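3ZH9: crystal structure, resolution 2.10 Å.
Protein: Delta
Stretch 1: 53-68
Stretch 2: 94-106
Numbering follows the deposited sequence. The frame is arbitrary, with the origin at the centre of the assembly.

Stretch 1, residues 53-68: DLEEDPLDQAIADAET
Stretch 2 94-106: KIEHNVSALESYI

Helix 59-66 and the first part of a helix that starts at Val99 and continues past Ile106 run nearly parallel, their N-to-C directions 23° apart and their axes 9.7 Å apart at closest approach. The loops before them also pack together; the register runs Glu55 beside Lys94, Leu59 beside His97 (CA to CA, 6.1 Å) and Ile63 beside Leu102 (CA to CA, 7.1 Å).

Lys94, modelled only to CB, marks the loose end. Ile95, extended at phi/psi -52/138 with an m,t side chain, lays CD1 against the turn backbone, 3.6 Å from Glu56 C. That turn is closed by Asp57 N to Asp53 O, 2.7 Å, and by Asp53 N to Asp57 OD2, 2.8 Å.

His97 is the polar anchor. With chi1 m and chi2 -77°, His97 NE2 donates to Leu54 O at 2.7 Å, the one direct hydrogen bond across the contact. Asp57 O also lies near the ring plane, 3.0 Å from His97 CE1. A water accepts from Leu59 N at 3.0 Å and lies 3.2 Å from His97 ND1, linking the ring to the first turn of helix 59-66. The directional bonds thus sit in the loop before the helix, whereas Leu59 and Ile63 meet Ala101 and Leu102 through apolar packing.

Asn98 is the N-cap residue, and Asn98 OD1 accepts a hydrogen bond from Ser100 OG at 3.0 Å; Asn98 O sits 3.2 Å from Leu59 CD2. Leu59, rotamer t,p, points toward stretch 2 and brings the same CD2 to 3.5 Å from Leu102 CB.

Ile63 packs on Ala101: the m,t side chain leaves CA sideways, yet its CD1 reaches Ala101 CB at 3.8 Å and Leu102 N at 3.5 Å. Leu102 is t,p.

One turn on, Tyr105 (chi1 t, chi2 85°) spans the end of helix 59-66. Tyr105 CD1 lies 4.1 Å from Ile63 CG2, its CZ 3.5 Å from Ala66 CB, and Glu67 OE2 meets the ring edge 3.4 Å from that same CD1.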

ATOM      1  N   ASP A  53       3.073  19.274  -8.044  1.00 51.02           N
ATOM      2  CA  ASP A  53       3.897  18.082  -8.254  1.00 49.82           C
ATOM      3  C   ASP A  53       5.259  18.543  -8.776  1.00 50.07           C
ATOM      4  O   ASP A  53       5.365  19.054  -9.889  1.00 52.79           O
ATOM      5  CB  ASP A  53       3.203  17.132  -9.241  1.00 42.81           C
ATOM      6  CG  ASP A  53       3.939  15.811  -9.421  1.00 53.64           C
ATOM      7  OD1 ASP A  53       5.156  15.738  -9.134  1.00 50.49           O
ATOM      8  OD2 ASP A  53       3.289  14.843  -9.866  1.00 56.21           O
ATOM      9  N   LEU A  54       6.300  18.377  -7.971  1.00 49.03           N
ATOM     10  CA  LEU A  54       7.610  18.902  -8.335  1.00 49.41           C
ATOM     11  C   LEU A  54       8.251  18.175  -9.525  1.00 53.39           C
ATOM     12  O   LEU A  54       9.327  18.559  -9.987  1.00 58.79           O
ATOM     13  CB  LEU A  54       8.544  18.899  -7.125  1.00 49.90           C
ATOM     14  CG  LEU A  54       8.079  19.805  -5.984  1.00 50.60           C
ATOM     15  CD1 LEU A  54       9.113  19.835  -4.855  1.00 46.28           C
ATOM     16  CD2 LEU A  54       7.787  21.226  -6.512  1.00 40.55           C
ATOM     17  N   GLU A  55       7.595  17.128 -10.014  1.00 44.64           N
ATOM     18  CA  GLU A  55       8.025  16.493 -11.252  1.00 55.91           C
ATOM     19  C   GLU A  55       7.819  17.445 -12.427  1.00 56.65           C
ATOM     20  O   GLU A  55       8.512  17.347 -13.438  1.00 56.54           O
ATOM     21  CB  GLU A  55       7.239  15.208 -11.510  1.00 62.10           C
ATOM     22  CG  GLU A  55       7.385  14.145 -10.436  1.00 77.26           C
ATOM     23  CD  GLU A  55       8.697  13.384 -10.519  1.00 85.44           C
ATOM     24  OE1 GLU A  55       9.636  13.861 -11.194  1.00 88.03           O
ATOM     25  OE2 GLU A  55       8.783  12.299  -9.904  1.00 83.26           O
ATOM     26  N   GLU A  56       6.759  18.243 -12.344  1.00 52.94           N
ATOM     27  CA  GLU A  56       6.380  19.155 -13.418  1.00 60.51           C
ATOM     28  C   GLU A  56       6.112  20.618 -13.058  1.00 57.94           C
ATOM     29  O   GLU A  56       5.971  21.446 -13.945  1.00 57.92           O
ATOM     30  CB  GLU A  56       5.129  18.613 -14.086  1.00 59.77           C
ATOM     31  CG  GLU A  56       3.934  18.647 -13.188  1.00 64.90           C
ATOM     32  CD  GLU A  56       2.783  17.876 -13.750  1.00 76.59           C
ATOM     33  OE1 GLU A  56       2.989  17.177 -14.752  1.00 83.11           O
ATOM     34  OE2 GLU A  56       1.674  17.965 -13.194  1.00 79.96           O
ATOM     35  N   ASP A  57       6.017  20.930 -11.773  1.00 48.80           N
ATOM     36  CA  ASP A  57       5.643  22.274 -11.323  1.00 46.62           C
ATOM     37  C   ASP A  57       6.800  22.959 -10.621  1.00 50.77           C
ATOM     38  O   ASP A  57       7.638  22.294 -10.012  1.00 55.64           O
ATOM     39  CB  ASP A  57       4.445  22.220 -10.374  1.00 44.06           C
ATOM     40  CG  ASP A  57       3.249  21.538 -10.987  1.00 54.61           C
ATOM     41  OD1 ASP A  57       3.125  21.573 -12.230  1.00 57.63           O
ATOM     42  OD2 ASP A  57       2.433  20.979 -10.226  1.00 53.71           O
ATOM     43  N   PRO A  58       6.846  24.298 -10.701  1.00 50.45           N
ATOM     44  CA  PRO A  58       7.889  25.101 -10.052  1.00 43.21           C
ATOM     45  C   PRO A  58       7.691  25.227  -8.539  1.00 47.32           C
ATOM     46  O   PRO A  58       6.587  25.482  -8.058  1.00 47.50           O
ATOM     47  CB  PRO A  58       7.754  26.462 -10.729  1.00 45.36           C
ATOM     48  CG  PRO A  58       6.334  26.531 -11.161  1.00 53.17           C
ATOM     49  CD  PRO A  58       5.944  25.122 -11.525  1.00 54.33           C
ATOM     50  N   LEU A  59       8.776  25.056  -7.799  1.00 51.37           N
ATOM     51  CA  LEU A  59       8.737  25.162  -6.351  1.00 51.06           C
ATOM     52  C   LEU A  59       8.337  26.569  -5.925  1.00 55.43           C
ATOM     53  O   LEU A  59       7.633  26.751  -4.940  1.00 60.97           O
ATOM     54  CB  LEU A  59      10.100  24.782  -5.761  1.00 53.71           C
ATOM     55  CG  LEU A  59      10.196  24.730  -4.238  1.00 61.73           C
ATOM     56  CD1 LEU A  59       9.168  23.771  -3.689  1.00 60.99           C
ATOM     57  CD2 LEU A  59      11.591  24.321  -3.800  1.00 67.98           C
ATOM     58  N   ASP A  60       8.772  27.568  -6.680  1.00 59.31           N
ATOM     59  CA  ASP A  60       8.523  28.952  -6.295  1.00 66.56           C
ATOM     60  C   ASP A  60       7.030  29.296  -6.239  1.00 61.03           C
ATOM     61  O   ASP A  60       6.610  30.131  -5.436  1.00 58.84           O
ATOM     62  CB  ASP A  60       9.280  29.931  -7.203  1.00 78.65           C
ATOM     63  CG  ASP A  60       9.012  29.695  -8.682  1.00102.16           C
ATOM     64  OD1 ASP A  60       9.244  28.559  -9.152  1.00110.76           O
ATOM     65  OD2 ASP A  60       8.569  30.643  -9.378  1.00107.18           O
ATOM     66  N   GLN A  61       6.230  28.654  -7.081  1.00 50.95           N
ATOM     67  CA  GLN A  61       4.801  28.941  -7.109  1.00 48.66           C
ATOM     68  C   GLN A  61       4.125  28.354  -5.866  1.00 49.39           C
ATOM     69  O   GLN A  61       3.226  28.966  -5.291  1.00 47.50           O
ATOM     70  CB  GLN A  61       4.153  28.412  -8.396  1.00 55.71           C
ATOM     71  CG  GLN A  61       2.728  28.911  -8.621  1.00 66.17           C
ATOM     72  CD  GLN A  61       2.619  30.441  -8.649  1.00 71.97           C
ATOM     73  OE1 GLN A  61       2.706  31.064  -9.714  1.00 78.13           O
ATOM     74  NE2 GLN A  61       2.415  31.049  -7.476  1.00 58.65           N
ATOM     75  N   ALA A  62       4.576  27.169  -5.462  1.00 43.32           N
ATOM     76  CA  ALA A  62       4.127  26.542  -4.229  1.00 40.64           C
ATOM     77  C   ALA A  62       4.438  27.441  -3.041  1.00 42.81           C
ATOM     78  O   ALA A  62       3.588  27.661  -2.191  1.00 46.64           O
ATOM     79  CB  ALA A  62       4.784  25.180  -4.054  1.00 39.53           C
ATOM     80  N   ILE A  63       5.648  27.983  -2.994  1.00 44.89           N
ATOM     81  CA  ILE A  63       6.004  28.909  -1.917  1.00 47.54           C
ATOM     82  C   ILE A  63       5.213  30.219  -1.973  1.00 52.96           C
ATOM     83  O   ILE A  63       4.815  30.763  -0.929  1.00 44.44           O
ATOM     84  CB  ILE A  63       7.518  29.205  -1.885  1.00 53.42           C
ATOM     85  CG1 ILE A  63       8.306  27.915  -1.617  1.00 58.37           C
ATOM     86  CG2 ILE A  63       7.843  30.276  -0.837  1.00 44.53           C
ATOM     87  CD1 ILE A  63       9.801  28.050  -1.853  1.00 59.38           C
ATOM     88  N   ALA A  64       4.979  30.734  -3.179  1.00 48.12           N
ATOM     89  CA  ALA A  64       4.222  31.974  -3.320  1.00 47.09           C
ATOM     90  C   ALA A  64       2.785  31.759  -2.846  1.00 43.56           C
ATOM     91  O   ALA A  64       2.187  32.626  -2.195  1.00 39.29           O
ATOM     92  CB  ALA A  64       4.253  32.483  -4.780  1.00 49.84           C
ATOM     93  N   ASP A  65       2.227  30.598  -3.168  1.00 33.60           N
ATOM     94  CA  ASP A  65       0.923  30.231  -2.609  1.00 45.52           C
ATOM     95  C   ASP A  65       0.947  30.169  -1.084  1.00 40.34           C
ATOM     96  O   ASP A  65       0.027  30.647  -0.418  1.00 42.40           O
ATOM     97  CB  ASP A  65       0.441  28.884  -3.157  1.00 42.20           C
ATOM     98  CG  ASP A  65      -0.299  29.024  -4.479  1.00 65.89           C
ATOM     99  OD1 ASP A  65       0.193  29.762  -5.367  1.00 71.53           O
ATOM    100  OD2 ASP A  65      -1.379  28.409  -4.621  1.00 68.41           O
ATOM    101  N   ALA A  66       1.995  29.567  -0.540  1.00 40.19           N
ATOM    102  CA  ALA A  66       2.066  29.337   0.901  1.00 36.73           C
ATOM    103  C   ALA A  66       2.118  30.680   1.617  1.00 44.71           C
ATOM    104  O   ALA A  66       1.641  30.826   2.742  1.00 36.78           O
ATOM    105  CB  ALA A  66       3.276  28.517   1.230  1.00 33.27           C
ATOM    106  N   GLU A  67       2.673  31.680   0.939  1.00 46.84           N
ATOM    107  CA  GLU A  67       2.825  32.983   1.555  1.00 46.47           C
ATOM    108  C   GLU A  67       1.644  33.919   1.310  1.00 48.93           C
ATOM    109  O   GLU A  67       1.684  35.088   1.661  1.00 54.17           O
ATOM    110  CB  GLU A  67       4.180  33.593   1.195  1.00 44.27           C
ATOM    111  CG  GLU A  67       5.208  33.289   2.282  1.00 54.30           C
ATOM    112  CD  GLU A  67       6.631  33.242   1.773  1.00 66.57           C
ATOM    113  OE1 GLU A  67       6.847  33.532   0.573  1.00 65.07           O
ATOM    114  OE2 GLU A  67       7.533  32.913   2.582  1.00 67.41           O
ATOM    115  N   THR A  68       0.575  33.378   0.738  1.00 52.43           N
ATOM    116  CA  THR A  68      -0.658  34.130   0.536  1.00 44.07           C
ATOM    117  C   THR A  68      -1.587  33.914   1.723  1.00 43.07           C
ATOM    118  O   THR A  68      -1.722  32.788   2.207  1.00 45.91           O
ATOM    119  CB  THR A  68      -1.384  33.637  -0.727  1.00 52.16           C
ATOM    120  OG1 THR A  68      -0.521  33.785  -1.856  1.00 54.40           O
ATOM    121  CG2 THR A  68      -2.658  34.433  -0.965  1.00 63.60           C
ATOM    122  N   LYS A  94      15.326  15.768 -14.371  1.00125.34           N
ATOM    123  CA  LYS A  94      14.168  16.646 -14.217  1.00111.30           C
ATOM    124  C   LYS A  94      14.457  18.112 -13.879  1.00 99.31           C
ATOM    125  O   LYS A  94      15.598  18.551 -13.950  1.00101.52           O
ATOM    126  CB  LYS A  94      13.187  16.042 -13.212  1.00108.15           C
ATOM    127  N   ILE A  95      13.400  18.858 -13.555  1.00 79.63           N
ATOM    128  CA  ILE A  95      13.491  20.287 -13.234  1.00 82.00           C
ATOM    129  C   ILE A  95      14.536  20.606 -12.159  1.00 83.77           C
ATOM    130  O   ILE A  95      14.647  19.898 -11.155  1.00 79.76           O
ATOM    131  CB  ILE A  95      12.127  20.836 -12.726  1.00 70.65           C
ATOM    132  CG1 ILE A  95      11.007  20.530 -13.726  1.00 68.75           C
ATOM    133  CG2 ILE A  95      12.210  22.337 -12.439  1.00 66.13           C
ATOM    134  CD1 ILE A  95       9.652  21.076 -13.319  1.00 62.07           C
ATOM    135  N   GLU A  96      15.288  21.681 -12.367  1.00 86.11           N
ATOM    136  CA  GLU A  96      16.261  22.139 -11.383  1.00 86.40           C
ATOM    137  C   GLU A  96      15.625  23.185 -10.476  1.00 88.25           C
ATOM    138  O   GLU A  96      15.636  24.377 -10.785  1.00 95.02           O
ATOM    139  CB  GLU A  96      17.499  22.715 -12.076  1.00 92.66           C
ATOM    140  N   HIS A  97      15.081  22.731  -9.351  1.00 86.85           N
ATOM    141  CA  HIS A  97      14.288  23.579  -8.464  1.00 80.61           C
ATOM    142  C   HIS A  97      15.100  24.569  -7.637  1.00 85.02           C
ATOM    143  O   HIS A  97      16.330  24.546  -7.641  1.00 87.46           O
ATOM    144  CB  HIS A  97      13.451  22.716  -7.519  1.00 68.07           C
ATOM    145  CG  HIS A  97      12.390  21.916  -8.208  1.00 58.58           C
ATOM    146  ND1 HIS A  97      11.207  22.471  -8.646  1.00 50.94           N
ATOM    147  CD2 HIS A  97      12.329  20.600  -8.525  1.00 56.36           C
ATOM    148  CE1 HIS A  97      10.466  21.534  -9.209  1.00 54.97           C
ATOM    149  NE2 HIS A  97      11.122  20.388  -9.145  1.00 54.06           N
ATOM    150  N   ASN A  98      14.380  25.462  -6.967  1.00 82.49           N
ATOM    151  CA  ASN A  98      14.933  26.423  -6.028  1.00 75.53           C
ATOM    152  C   ASN A  98      14.869  25.903  -4.599  1.00 71.28           C
ATOM    153  O   ASN A  98      14.066  26.381  -3.811  1.00 66.61           O
ATOM    154  CB  ASN A  98      14.153  27.725  -6.123  1.00 84.65           C
ATOM    155  CG  ASN A  98      14.792  28.840  -5.340  1.00 86.47           C
ATOM    156  OD1 ASN A  98      15.936  28.739  -4.917  1.00 87.21           O
ATOM    157  ND2 ASN A  98      14.055  29.919  -5.156  1.00 85.14           N
ATOM    158  N   VAL A  99      15.706  24.938  -4.258  1.00 69.14           N
ATOM    159  CA  VAL A  99      15.673  24.332  -2.936  1.00 68.04           C
ATOM    160  C   VAL A  99      15.916  25.350  -1.820  1.00 62.50           C
ATOM    161  O   VAL A  99      15.272  25.290  -0.780  1.00 64.43           O
ATOM    162  CB  VAL A  99      16.672  23.168  -2.840  1.00 67.79           C
ATOM    163  CG1 VAL A  99      16.942  22.804  -1.397  1.00 69.96           C
ATOM    164  CG2 VAL A  99      16.147  21.976  -3.615  1.00 66.74           C
ATOM    165  N   SER A 100      16.824  26.294  -2.048  1.00 64.69           N
ATOM    166  CA  SER A 100      17.184  27.273  -1.015  1.00 67.55           C
ATOM    167  C   SER A 100      15.995  28.116  -0.531  1.00 60.45           C
ATOM    168  O   SER A 100      15.906  28.470   0.643  1.00 62.44           O
ATOM    169  CB  SER A 100      18.321  28.182  -1.500  1.00 73.40           C
ATOM    170  OG  SER A 100      17.918  28.963  -2.615  1.00 75.17           O
ATOM    171  N   ALA A 101      15.087  28.438  -1.444  1.00 62.29           N
ATOM    172  CA  ALA A 101      13.898  29.201  -1.095  1.00 57.77           C
ATOM    173  C   ALA A 101      12.980  28.359  -0.207  1.00 54.03           C
ATOM    174  O   ALA A 101      12.355  28.867   0.725  1.00 51.70           O
ATOM    175  CB  ALA A 101      13.174  29.657  -2.355  1.00 53.00           C
ATOM    176  N   LEU A 102      12.911  27.066  -0.502  1.00 52.15           N
ATOM    177  CA  LEU A 102      12.161  26.128   0.320  1.00 51.27           C
ATOM    178  C   LEU A 102      12.761  25.986   1.727  1.00 48.20           C
ATOM    179  O   LEU A 102      12.030  26.002   2.719  1.00 42.75           O
ATOM    180  CB  LEU A 102      12.074  24.761  -0.367  1.00 52.48           C
ATOM    181  CG  LEU A 102      11.458  23.645   0.486  1.00 49.45           C
ATOM    182  CD1 LEU A 102      10.052  24.024   0.933  1.00 46.81           C
ATOM    183  CD2 LEU A 102      11.445  22.333  -0.283  1.00 49.52           C
ATOM    184  N   GLU A 103      14.084  25.843   1.815  1.00 49.02           N
ATOM    185  CA  GLU A 103      14.751  25.831   3.112  1.00 51.40           C
ATOM    186  C   GLU A 103      14.366  27.074   3.885  1.00 52.46           C
ATOM    187  O   GLU A 103      14.028  26.996   5.061  1.00 52.07           O
ATOM    188  CB  GLU A 103      16.269  25.819   2.970  1.00 65.37           C
ATOM    189  CG  GLU A 103      16.823  24.748   2.070  1.00 81.04           C
ATOM    190  CD  GLU A 103      18.339  24.735   2.079  1.00 89.93           C
ATOM    191  OE1 GLU A 103      18.922  25.300   3.028  1.00 92.32           O
ATOM    192  OE2 GLU A 103      18.944  24.165   1.142  1.00 91.01           O
ATOM    193  N   SER A 104      14.439  28.227   3.219  1.00 48.79           N
ATOM    194  CA  SER A 104      14.066  29.492   3.841  1.00 50.50           C
ATOM    195  C   SER A 104      12.632  29.475   4.337  1.00 41.04           C
ATOM    196  O   SER A 104      12.358  29.926   5.439  1.00 42.85           O
ATOM    197  CB  SER A 104      14.242  30.660   2.865  1.00 63.19           C
ATOM    198  OG  SER A 104      15.602  31.038   2.762  1.00 76.73           O
ATOM    199  N   TYR A 105      11.717  28.975   3.506  1.00 45.69           N
ATOM    200  CA  TYR A 105      10.307  28.907   3.887  1.00 43.85           C
ATOM    201  C   TYR A 105      10.054  28.033   5.121  1.00 38.01           C
ATOM    202  O   TYR A 105       9.361  28.461   6.037  1.00 39.59           O
ATOM    203  CB  TYR A 105       9.397  28.427   2.738  1.00 46.77           C
ATOM    204  CG  TYR A 105       7.952  28.392   3.188  1.00 41.48           C
ATOM    205  CD1 TYR A 105       7.164  29.539   3.141  1.00 39.59           C
ATOM    206  CD2 TYR A 105       7.400  27.242   3.732  1.00 34.00           C
ATOM    207  CE1 TYR A 105       5.851  29.529   3.590  1.00 38.82           C
ATOM    208  CE2 TYR A 105       6.097  27.223   4.193  1.00 29.91           C
ATOM    209  CZ  TYR A 105       5.323  28.362   4.116  1.00 34.57           C
ATOM    210  OH  TYR A 105       4.025  28.353   4.570  1.00 35.20           O
ATOM    211  N   ILE A 106      10.575  26.809   5.142  1.00 43.32           N
ATOM    212  CA  ILE A 106      10.261  25.919   6.269  1.00 45.63           C
ATOM    213  C   ILE A 106      10.905  26.425   7.557  1.00 40.93           C
ATOM    214  O   ILE A 106      10.444  26.130   8.650  1.00 41.23           O
ATOM    215  CB  ILE A 106      10.642  24.435   6.032  1.00 49.56           C
ATOM    216  CG1 ILE A 106      12.125  24.200   6.285  1.00 42.88           C
ATOM    217  CG2 ILE A 106      10.173  23.910   4.632  1.00 33.46           C
ATOM    218  CD1 ILE A 106      12.458  22.722   6.287  1.00 31.62           C
TER
HETATM  219  O   HOH W   1      11.371  25.598  -9.158  1.00 61.14           O